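Local coordinates for protein angiotensin-converting enzyme (Anopheles gambiae, PDB 6S1Y) that is a zinc metallopeptidase of the angiotensin-converting enzyme family, probably removing dipeptides from the carboxyl end of peptides in the mosquito, at residues F434-D439 against E493-F498; E278-Y284 against G405-D409; K228-Y233 against D262-P266. All coordinates share one frame; numbering follows the deposited sequence.

Contact 1. Residues F434-D439 against E493-F498; sequences FAYTLD and EYLRYF. With KSN ((2~{S})-2-[[(4~{S})-4-azanyl-5-oxidanyl-5-oxidanylidene-pentanoyl]amino]pentanedioic acid), chain H.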
loop_
_atom_site.group_PDB
_atom_site.type_symbol
_atom_site.label_atom_id
_atom_site.label_comp_id
_atom_site.label_asym_id
_atom_site.label_seq_id
_atom_site.Cartn_x
_atom_site.Cartn_y
_atom_site.Cartn_z
ATOM N N PHE A 434 -3.645 9.904 4.930
ATOM C CA PHE A 434 -4.644 8.920 4.548
ATOM C C PHE A 434 -4.342 7.570 5.179
ATOM O O PHE A 434 -5.209 6.966 5.811
ATOM C CB PHE A 434 -4.695 8.778 3.030
ATOM C CG PHE A 434 -5.598 7.671 2.563
ATOM C CD1 PHE A 434 -6.960 7.894 2.394
ATOM C CD2 PHE A 434 -5.090 6.424 2.287
ATOM C CE1 PHE A 434 -7.786 6.891 1.949
ATOM C CE2 PHE A 434 -5.911 5.412 1.849
ATOM C CZ PHE A 434 -7.261 5.644 1.678
ATOM N N ALA A 435 -3.126 7.052 4.966
ATOM C CA ALA A 435 -2.780 5.721 5.468
ATOM C C ALA A 435 -2.943 5.665 6.980
ATOM O O ALA A 435 -3.474 4.691 7.518
ATOM C CB ALA A 435 -1.352 5.364 5.059
ATOM N N TYR A 436 -2.535 6.732 7.675
ATOM C CA TYR A 436 -2.701 6.817 9.122
ATOM C C TYR A 436 -4.162 6.645 9.538
ATOM O O TYR A 436 -4.464 5.873 10.453
ATOM C CB TYR A 436 -2.166 8.167 9.618
ATOM C CG TYR A 436 -2.331 8.438 11.099
ATOM C CD1 TYR A 436 -1.593 7.736 12.050
ATOM C CD2 TYR A 436 -3.192 9.442 11.553
ATOM C CE1 TYR A 436 -1.735 8.020 13.411
ATOM C CE2 TYR A 436 -3.329 9.721 12.888
ATOM C CZ TYR A 436 -2.611 9.006 13.820
ATOM O OH TYR A 436 -2.762 9.307 15.167
ATOM N N THR A 437 -5.083 7.354 8.877
ATOM C CA THR A 437 -6.471 7.329 9.321
ATOM C C THR A 437 -7.114 5.959 9.133
ATOM O O THR A 437 -8.056 5.620 9.849
ATOM C CB THR A 437 -7.314 8.371 8.581
ATOM O OG1 THR A 437 -7.176 8.169 7.176
ATOM C CG2 THR A 437 -6.872 9.779 8.907
ATOM N N LEU A 438 -6.659 5.173 8.161
ATOM C CA LEU A 438 -7.323 3.893 7.918
ATOM C C LEU A 438 -7.124 2.923 9.087
ATOM O O LEU A 438 -8.067 2.231 9.492
ATOM C CB LEU A 438 -6.823 3.258 6.626
ATOM C CG LEU A 438 -7.465 3.686 5.316
ATOM C CD1 LEU A 438 -7.250 2.595 4.278
ATOM C CD2 LEU A 438 -8.953 3.943 5.499
ATOM N N ASP A 439 -5.908 2.827 9.619
ATOM C CA ASP A 439 -5.732 1.931 10.753
ATOM C C ASP A 439 -6.049 2.598 12.077
ATOM O O ASP A 439 -6.525 1.918 12.994
ATOM C CB ASP A 439 -4.330 1.325 10.731
ATOM C CG ASP A 439 -4.264 0.088 9.792
ATOM O OD1 ASP A 439 -5.295 -0.200 9.148
ATOM O OD2 ASP A 439 -3.220 -0.601 9.714
ATOM N N GLU A 493 -4.131 -5.251 6.653
ATOM C CA GLU A 493 -3.561 -4.182 7.469
ATOM C C GLU A 493 -3.017 -3.070 6.575
ATOM O O GLU A 493 -2.457 -3.339 5.510
ATOM C CB GLU A 493 -2.452 -4.784 8.343
ATOM C CG GLU A 493 -1.930 -3.883 9.417
ATOM C CD GLU A 493 -0.627 -3.225 9.027
ATOM O OE1 GLU A 493 -0.332 -3.132 7.822
ATOM O OE2 GLU A 493 0.093 -2.792 9.947
ATOM N N TYR A 494 -3.213 -1.807 6.991
ATOM C CA TYR A 494 -2.811 -0.682 6.145
ATOM C C TYR A 494 -1.660 0.134 6.704
ATOM O O TYR A 494 -1.044 0.900 5.954
ATOM C CB TYR A 494 -3.992 0.265 5.878
ATOM C CG TYR A 494 -3.939 0.957 4.518
ATOM C CD1 TYR A 494 -4.300 0.284 3.362
ATOM C CD2 TYR A 494 -3.538 2.288 4.398
ATOM C CE1 TYR A 494 -4.263 0.906 2.132
ATOM C CE2 TYR A 494 -3.503 2.914 3.183
ATOM C CZ TYR A 494 -3.855 2.216 2.050
ATOM O OH TYR A 494 -3.806 2.859 0.852
ATOM N N LEU A 495 -1.332 -0.016 7.986
ATOM C CA LEU A 495 -0.197 0.723 8.534
ATOM C C LEU A 495 1.105 0.377 7.814
ATOM O O LEU A 495 2.022 1.202 7.775
ATOM C CB LEU A 495 -0.060 0.457 10.034
ATOM C CG LEU A 495 0.944 1.414 10.695
ATOM C CD1 LEU A 495 0.274 2.738 11.002
ATOM C CD2 LEU A 495 1.545 0.808 11.950
ATOM N N ARG A 496 1.200 -0.821 7.233
ATOM C CA ARG A 496 2.359 -1.155 6.398
ATOM C C ARG A 496 2.693 -0.034 5.412
ATOM O O ARG A 496 3.874 0.238 5.147
ATOM C CB ARG A 496 2.101 -2.455 5.626
ATOM C CG ARG A 496 0.825 -2.451 4.789
ATOM C CD ARG A 496 0.499 -3.842 4.232
ATOM N NE ARG A 496 0.195 -4.815 5.277
ATOM C CZ ARG A 496 -0.022 -6.111 5.043
ATOM N NH1 ARG A 496 0.019 -6.561 3.809
ATOM N NH2 ARG A 496 -0.276 -6.956 6.046
ATOM N N TYR A 497 1.665 0.617 4.834
ATOM C CA TYR A 497 1.933 1.625 3.810
ATOM C C TYR A 497 2.381 2.943 4.438
ATOM O O TYR A 497 3.246 3.630 3.896
ATOM C CB TYR A 497 0.702 1.815 2.921
ATOM C CG TYR A 497 0.213 0.528 2.266
ATOM C CD1 TYR A 497 0.832 0.014 1.114
ATOM C CD2 TYR A 497 -0.860 -0.172 2.792
ATOM C CE1 TYR A 497 0.386 -1.156 0.525
ATOM C CE2 TYR A 497 -1.299 -1.352 2.215
ATOM C CZ TYR A 497 -0.672 -1.838 1.086
ATOM O OH TYR A 497 -1.130 -2.996 0.500
ATOM N N PHE A 498 1.856 3.282 5.609
ATOM C CA PHE A 498 2.368 4.435 6.339
ATOM C C PHE A 498 3.850 4.259 6.661
ATOM O O PHE A 498 4.676 5.149 6.408
ATOM C CB PHE A 498 1.553 4.635 7.631
ATOM C CG PHE A 498 1.964 5.846 8.422
ATOM C CD1 PHE A 498 3.058 5.802 9.275
ATOM C CD2 PHE A 498 1.265 7.037 8.304
ATOM C CE1 PHE A 498 3.439 6.930 10.002
ATOM C CE2 PHE A 498 1.637 8.160 9.022
ATOM C CZ PHE A 498 2.738 8.101 9.871
HETATM C C10 KSN H . -2.658 -7.761 -0.969
HETATM C C13 KSN H . 0.067 -4.291 -2.433
HETATM C C17 KSN H . -3.291 1.322 -2.516
HETATM C C02 KSN H . -1.770 1.174 -2.640
HETATM C C03 KSN H . -1.230 -0.262 -2.572
HETATM C C04 KSN H . -2.208 -1.384 -2.881
HETATM C C05 KSN H . -1.826 -2.285 -4.084
HETATM C C07 KSN H . -1.465 -4.397 -2.639
HETATM C C08 KSN H . -1.992 -5.824 -2.579
HETATM C C09 KSN H . -1.873 -6.451 -1.177
HETATM N N01 KSN H . -1.096 1.947 -1.591
HETATM N N06 KSN H . -1.537 -3.720 -3.941
HETATM O O11 KSN H . -3.605 -8.057 -1.763
HETATM O O12 KSN H . -2.382 -8.551 -0.002
HETATM O O14 KSN H . 0.815 -4.437 -3.439
HETATM O O15 KSN H . 0.571 -4.028 -1.325
HETATM O O16 KSN H . -1.833 -1.818 -5.184
HETATM O O18 KSN H . -3.977 1.230 -3.569
HETATM O O19 KSN H . -3.900 1.539 -1.435
HETATM O O HOH W 1 -1.944 -1.508 12.048
#

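Contact 2. Residues E278-Y284 against G405-D409; sequences EMIRQGY and GLLKD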
loop_
_atom_site.group_PDB
_atom_site.type_symbol
_atom_site.label_atom_id
_atom_site.label_comp_id
_atom_site.label_asym_id
_atom_site.label_seq_id
_atom_site.Cartn_x
_atom_site.Cartn_y
_atom_site.Cartn_z
ATOM N N GLU A 278 3.972 9.829 -23.913
ATOM C CA GLU A 278 5.138 9.247 -24.570
ATOM C C GLU A 278 5.127 7.731 -24.467
ATOM O O GLU A 278 5.568 7.042 -25.393
ATOM C CB GLU A 278 6.422 9.795 -23.962
ATOM C CG GLU A 278 6.763 11.173 -24.446
ATOM C CD GLU A 278 7.120 11.174 -25.923
ATOM O OE1 GLU A 278 7.765 10.199 -26.373
ATOM O OE2 GLU A 278 6.748 12.135 -26.631
ATOM N N MET A 279 4.646 7.189 -23.338
ATOM C CA MET A 279 4.512 5.739 -23.227
ATOM C C MET A 279 3.588 5.209 -24.316
ATOM O O MET A 279 3.912 4.244 -25.016
ATOM C CB MET A 279 3.970 5.338 -21.852
ATOM C CG MET A 279 4.904 5.505 -20.678
ATOM S SD MET A 279 3.952 5.232 -19.131
ATOM C CE MET A 279 3.946 3.441 -18.998
ATOM N N ILE A 280 2.420 5.829 -24.457
ATOM C CA ILE A 280 1.473 5.418 -25.486
ATOM C C ILE A 280 2.099 5.564 -26.862
ATOM O O ILE A 280 2.055 4.646 -27.690
ATOM C CB ILE A 280 0.178 6.242 -25.363
ATOM C CG1 ILE A 280 -0.588 5.803 -24.116
ATOM C CG2 ILE A 280 -0.670 6.119 -26.612
ATOM C CD1 ILE A 280 -1.680 6.768 -23.704
ATOM N N ARG A 281 2.686 6.733 -27.125
ATOM C CA ARG A 281 3.230 7.054 -28.441
ATOM C C ARG A 281 4.378 6.129 -28.821
ATOM O O ARG A 281 4.596 5.869 -30.012
ATOM C CB ARG A 281 3.684 8.517 -28.429
ATOM C CG ARG A 281 4.084 9.079 -29.761
ATOM C CD ARG A 281 4.760 10.442 -29.597
ATOM N NE ARG A 281 6.100 10.311 -29.026
ATOM C CZ ARG A 281 7.167 9.884 -29.700
ATOM N NH1 ARG A 281 7.063 9.537 -30.977
ATOM N NH2 ARG A 281 8.344 9.792 -29.092
ATOM N N GLN A 282 5.136 5.636 -27.839
ATOM C CA GLN A 282 6.199 4.679 -28.094
ATOM C C GLN A 282 5.692 3.230 -28.094
ATOM O O GLN A 282 6.500 2.292 -28.009
ATOM C CB GLN A 282 7.328 4.872 -27.073
ATOM C CG GLN A 282 8.263 6.039 -27.422
ATOM C CD GLN A 282 9.252 6.400 -26.325
ATOM O OE1 GLN A 282 9.921 5.529 -25.750
ATOM N NE2 GLN A 282 9.353 7.703 -26.027
ATOM N N GLY A 283 4.379 3.028 -28.202
ATOM C CA GLY A 283 3.827 1.680 -28.253
ATOM C C GLY A 283 4.126 0.813 -27.047
ATOM O O GLY A 283 4.329 -0.399 -27.185
ATOM N N TYR A 284 4.145 1.402 -25.859
ATOM C CA TYR A 284 4.309 0.616 -24.649
ATOM C C TYR A 284 3.136 -0.330 -24.445
ATOM O O TYR A 284 1.985 -0.012 -24.744
ATOM C CB TYR A 284 4.415 1.522 -23.426
ATOM C CG TYR A 284 5.803 1.933 -23.052
ATOM C CD1 TYR A 284 6.522 2.809 -23.843
ATOM C CD2 TYR A 284 6.379 1.485 -21.885
ATOM C CE1 TYR A 284 7.785 3.205 -23.492
ATOM C CE2 TYR A 284 7.644 1.882 -21.517
ATOM C CZ TYR A 284 8.343 2.737 -22.329
ATOM O OH TYR A 284 9.609 3.129 -21.964
ATOM N N GLY A 405 14.302 7.608 -22.278
ATOM C CA GLY A 405 13.652 8.187 -23.425
ATOM C C GLY A 405 12.205 8.559 -23.240
ATOM O O GLY A 405 11.536 8.864 -24.235
ATOM N N LEU A 406 11.692 8.555 -22.005
ATOM C CA LEU A 406 10.289 8.867 -21.796
ATOM C C LEU A 406 10.041 10.350 -21.608
ATOM O O LEU A 406 8.885 10.778 -21.622
ATOM C CB LEU A 406 9.741 8.125 -20.590
ATOM C CG LEU A 406 9.418 6.666 -20.853
ATOM C CD1 LEU A 406 9.204 5.934 -19.557
ATOM C CD2 LEU A 406 8.204 6.521 -21.752
ATOM N N LEU A 407 11.096 11.136 -21.438
ATOM C CA LEU A 407 10.990 12.576 -21.240
ATOM C C LEU A 407 11.909 13.249 -22.244
ATOM O O LEU A 407 13.118 13.001 -22.248
ATOM C CB LEU A 407 11.358 12.945 -19.805
ATOM C CG LEU A 407 11.023 14.345 -19.297
ATOM C CD1 LEU A 407 9.544 14.634 -19.366
ATOM C CD2 LEU A 407 11.549 14.465 -17.870
ATOM N N LYS A 408 11.335 14.060 -23.125
ATOM C CA LYS A 408 12.134 14.800 -24.091
ATOM C C LYS A 408 12.947 15.872 -23.373
ATOM O O LYS A 408 12.599 16.331 -22.281
ATOM C CB LYS A 408 11.236 15.436 -25.152
ATOM C CG LYS A 408 10.314 14.437 -25.867
ATOM C CD LYS A 408 11.117 13.397 -26.640
ATOM C CE LYS A 408 10.585 11.981 -26.407
ATOM N NZ LYS A 408 11.551 10.921 -26.873
ATOM N N ASP A 409 14.049 16.273 -23.997
ATOM C CA ASP A 409 14.917 17.238 -23.346
ATOM C C ASP A 409 14.218 18.594 -23.261
ATOM O O ASP A 409 13.291 18.899 -24.014
ATOM C CB ASP A 409 16.249 17.367 -24.081
ATOM C CG ASP A 409 17.404 17.664 -23.132
ATOM O OD1 ASP A 409 17.141 18.104 -21.989
ATOM O OD2 ASP A 409 18.574 17.451 -23.518
#

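Contact 3. Residues K228-Y233 against D262-P266; sequences KLRQKY and DFTTP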
loop_
_atom_site.group_PDB
_atom_site.type_symbol
_atom_site.label_atom_id
_atom_site.label_comp_id
_atom_site.label_asym_id
_atom_site.label_seq_id
_atom_site.Cartn_x
_atom_site.Cartn_y
_atom_site.Cartn_z
ATOM N N LYS A 228 -6.152 26.167 -5.925
ATOM C CA LYS A 228 -6.184 25.971 -7.378
ATOM C C LYS A 228 -7.481 25.303 -7.822
ATOM O O LYS A 228 -8.032 25.642 -8.873
ATOM C CB LYS A 228 -4.988 25.139 -7.846
ATOM C CG LYS A 228 -3.646 25.766 -7.592
ATOM C CD LYS A 228 -3.407 27.042 -8.428
ATOM C CE LYS A 228 -2.552 26.757 -9.658
ATOM N NZ LYS A 228 -2.355 27.992 -10.441
ATOM N N LEU A 229 -7.986 24.336 -7.066
ATOM C CA LEU A 229 -9.257 23.722 -7.460
ATOM C C LEU A 229 -10.391 24.748 -7.428
ATOM O O LEU A 229 -11.288 24.724 -8.274
ATOM C CB LEU A 229 -9.587 22.550 -6.558
ATOM C CG LEU A 229 -8.721 21.312 -6.727
ATOM C CD1 LEU A 229 -9.026 20.345 -5.607
ATOM C CD2 LEU A 229 -8.983 20.636 -8.071
ATOM N N ARG A 230 -10.356 25.672 -6.468
ATOM C CA ARG A 230 -11.382 26.702 -6.412
ATOM C C ARG A 230 -11.277 27.670 -7.586
ATOM O O ARG A 230 -12.301 28.132 -8.087
ATOM C CB ARG A 230 -11.288 27.468 -5.079
ATOM C CG ARG A 230 -12.260 28.584 -4.962
ATOM C CD ARG A 230 -12.325 29.118 -3.516
ATOM N NE ARG A 230 -13.186 30.296 -3.410
ATOM C CZ ARG A 230 -12.789 31.526 -3.743
ATOM N NH1 ARG A 230 -11.556 31.740 -4.193
ATOM N NH2 ARG A 230 -13.620 32.552 -3.634
ATOM N N GLN A 231 -10.060 28.038 -8.007
ATOM C CA GLN A 231 -9.924 28.887 -9.191
ATOM C C GLN A 231 -10.448 28.170 -10.437
ATOM O O GLN A 231 -11.083 28.790 -11.293
ATOM C CB GLN A 231 -8.467 29.302 -9.394
ATOM C CG GLN A 231 -7.907 30.234 -8.318
ATOM C CD GLN A 231 -8.583 31.590 -8.305
ATOM O OE1 GLN A 231 -8.653 32.265 -9.318
ATOM N NE2 GLN A 231 -9.060 32.008 -7.135
ATOM N N LYS A 232 -10.219 26.858 -10.539
ATOM C CA LYS A 232 -10.644 26.091 -11.710
ATOM C C LYS A 232 -12.142 25.792 -11.690
ATOM O O LYS A 232 -12.816 25.938 -12.713
ATOM C CB LYS A 232 -9.842 24.781 -11.800
ATOM C CG LYS A 232 -8.789 24.733 -12.934
ATOM C CD LYS A 232 -7.781 25.886 -12.877
ATOM C CE LYS A 232 -6.729 25.696 -11.762
ATOM N NZ LYS A 232 -6.120 26.983 -11.298
ATOM N N TYR A 233 -12.697 25.403 -10.542
ATOM C CA TYR A 233 -14.074 24.941 -10.486
ATOM C C TYR A 233 -15.050 25.951 -9.897
ATOM O O TYR A 233 -16.252 25.801 -10.102
ATOM C CB TYR A 233 -14.177 23.659 -9.649
ATOM C CG TYR A 233 -13.676 22.386 -10.301
ATOM C CD1 TYR A 233 -14.214 21.909 -11.503
ATOM C CD2 TYR A 233 -12.706 21.638 -9.688
ATOM C CE1 TYR A 233 -13.760 20.741 -12.069
ATOM C CE2 TYR A 233 -12.263 20.457 -10.236
ATOM C CZ TYR A 233 -12.788 20.008 -11.415
ATOM O OH TYR A 233 -12.321 18.820 -11.910
ATOM N N ASP A 262 -1.102 17.977 -12.965
ATOM C CA ASP A 262 -0.946 18.933 -14.054
ATOM C C ASP A 262 -2.062 19.963 -14.038
ATOM O O ASP A 262 -1.813 21.149 -14.263
ATOM C CB ASP A 262 -0.914 18.218 -15.411
ATOM C CG ASP A 262 0.375 17.439 -15.629
ATOM O OD1 ASP A 262 1.303 17.547 -14.786
ATOM O OD2 ASP A 262 0.463 16.705 -16.633
ATOM N N PHE A 263 -3.295 19.517 -13.808
ATOM C CA PHE A 263 -4.462 20.393 -13.678
ATOM C C PHE A 263 -4.259 21.515 -12.657
ATOM O O PHE A 263 -4.837 22.592 -12.807
ATOM C CB PHE A 263 -5.642 19.495 -13.266
ATOM C CG PHE A 263 -6.980 20.137 -13.350
ATOM C CD1 PHE A 263 -7.460 20.612 -14.560
ATOM C CD2 PHE A 263 -7.802 20.204 -12.221
ATOM C CE1 PHE A 263 -8.721 21.189 -14.643
ATOM C CE2 PHE A 263 -9.057 20.775 -12.297
ATOM C CZ PHE A 263 -9.519 21.273 -13.504
ATOM N N THR A 264 -3.454 21.293 -11.611
ATOM C CA THR A 264 -3.287 22.290 -10.565
ATOM C C THR A 264 -1.844 22.748 -10.381
ATOM O O THR A 264 -1.534 23.379 -9.374
ATOM C CB THR A 264 -3.823 21.754 -9.236
ATOM O OG1 THR A 264 -3.081 20.580 -8.861
ATOM C CG2 THR A 264 -5.298 21.411 -9.346
ATOM N N THR A 265 -0.973 22.517 -11.363
ATOM C CA THR A 265 0.449 22.699 -11.150
ATOM C C THR A 265 0.818 24.179 -11.109
ATOM O O THR A 265 0.152 25.027 -11.721
ATOM C CB THR A 265 1.251 21.981 -12.246
ATOM O OG1 THR A 265 2.625 21.848 -11.845
ATOM C CG2 THR A 265 1.211 22.730 -13.591
ATOM N N PRO A 266 1.892 24.522 -10.408
ATOM C CA PRO A 266 2.274 25.944 -10.319
ATOM C C PRO A 266 2.566 26.605 -11.656
ATOM O O PRO A 266 2.220 27.779 -11.843
ATOM C CB PRO A 266 3.516 25.900 -9.425
ATOM C CG PRO A 266 3.293 24.736 -8.533
ATOM C CD PRO A 266 2.632 23.689 -9.446
HETATM O O HOH W 2 -0.202 28.521 -11.787
#

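Contact 1. Residues F434-D439 against E493-F498
The ring of Y494 lies between two partners, with L438 CD1 over the centre of one face and Y497 CD2 over the centre of the other. The methyl of L438 makes a CH-pi contact, 3.6 Å from CD1 to the Y494 ring centroid and only 9° off the normal. At the ring's edge, in its plane, sit A435 CA and the ligand carboxylate oxygen KSN O19. F434 meets the same ring obliquely, planes 79° apart, and turns its own edge to the phenol oxygen, CE2 lying 3.5 Å from Y494 OH. F498 packs on A435 and Y436: its CB rests 3.9 Å from A435 CB, and its ring meets Y436 CB obliquely.

The polar end belongs to D439. With CG anti to the carbonyl carbon (chi1 -83°), its carboxylate faces the backbone amides of Y494 and L495, in the turn leading into the helix, where OD2 accepts from Y494 N at 3.0 Å and from L495 N at 2.6 Å. Both donors come from the same face of the carboxylate, the second from well above its plane. A water donates to D439 OD2 and to E493 OE2, bridging two acidic groups that stand close; R442 pairs with D439 OD1. E493 OE1 caps the helix through R496 N at 2.8 Å.

Helix 431-447 thus fixes the turn that carries two pocket tyrosines of this zinc peptidase. Y494 OH donates to KSN O19 at 2.6 Å and Y497 OH donates to KSN O15 at 2.7 Å, the latter tyrosine close to the zinc ion. The two backbone N-H groups, with R442, probably stabilise a charged D439, while the packing on both faces of the Y494 ring probably helps to position its hydroxyl for the ligand carboxylate.

Contact 2. Residues E278-Y284 against G405-D409
Q282 reaches across to G405 with its side-chain amide, NE2 donating to the backbone oxygen G405 O at 3.1 Å and a nearly straight 166°. The acceptor lies close to the amide plane, whereas the donor stands above the carbonyl plane of G405. NE2 also donates to E278 OE1 at 3.0 Å, so this one nitrogen ties a loop carbonyl to a carboxylate one helical turn back. The Q282 chain runs extended beyond CG (chi2 171°), which carries its amide over to the loop.

E278 OE1 takes a second strong bond from R281 NH2, at 2.8 Å on its syn lone pair and near the guanidinium plane; R281 NE adds weak bonds to both carboxylate oxygens. K408 joins from the loop as the third member of the network, through a long salt bridge of 3.9 Å from its NZ to E278 OE1. The same NZ donates weakly to G405 O, which therefore receives both Q282 and K408.

The apolar part of the contact is made by L406, whose CD2 lies 3.6 Å from M279 CG and 3.8 Å from Y284 CE1, while M279 CG covers one face of the Y284 ring. F352 of helix 349-368 packs on both M279 and L406.

Two helix ends meet here. Helix 276-281 closes in a Schellman motif, Y284 N bonding to M279 O and G283 N to I280 O, and G405 has the same kind of motif after helix 398-403. R281 NH2 and K408 NZ lie 4.1 Å apart, a closeness that the carboxylate of E278 probably offsets and that probably keeps this glutamate ionised.

Contact 3. Residues K228-Y233 against D262-P266
The aliphatic part of K232 runs antiparallel alongside the F263 side chain, with K232 CG 3.6 Å from F263 CZ. Most of the contact is apolar in this way. With CG anti to the backbone N (chi1 -168°), the F263 ring points over to the helix, and there L229 CD2 reaches its edge, near the ring plane, 4.2 Å from F263 CE2. T264 adds its methyl, CG2 lying 4.0 Å from L229 CD2, and K228 packs its CB 3.8 Å from T264 CB.

The aromatic component is the pair Y233 and F263. The two rings meet obliquely, planes 52° apart and centroids 5.6 Å apart. R147 makes a cation-pi contact with F263 and also touches Y233.

These residues join the last turns of the long helix 203-233 to a type I beta turn, D262 to T265, in the loop between strand 244-245 and helix 276-281. F263 and T264 are the two central residues of that turn, which presents them to the helix, while T265 and P266 pack against helix 414-429 beyond it.

Polar contact between the two segments is indirect. The K228 chain, kinked along its length, brings CE to 3.5 Å from T264 O, and its NZ donates to a water that in turn donates to P266 O. The threonine hydroxyls bond outside the two segments: T264 OG1 to I260 O just upstream and to Y422 OH, T265 OG1 to N419 OD1 of helix 414-429.

Along the chain the three contacts follow in series: contact 3, then contact 2, then contact 1. None touches another. Centres of contacts 1 and 2 are about 34 Å apart, and those of contacts 2 and 3 about 26 Å. Contact 1 is buried close to the middle of this mostly helical chain, at the zinc and ligand pocket; the other two lie about 27 Å from that centre and are partly buried. Helix 203-233 supplies K228-Y233 and, nearer its start, residues that pack on Y436 and F498. The long helix thus runs from the packing behind the ligand pocket out to the peripheral loop of contact 3, while contact 2 joins two other peripheral pieces of the same helical fold.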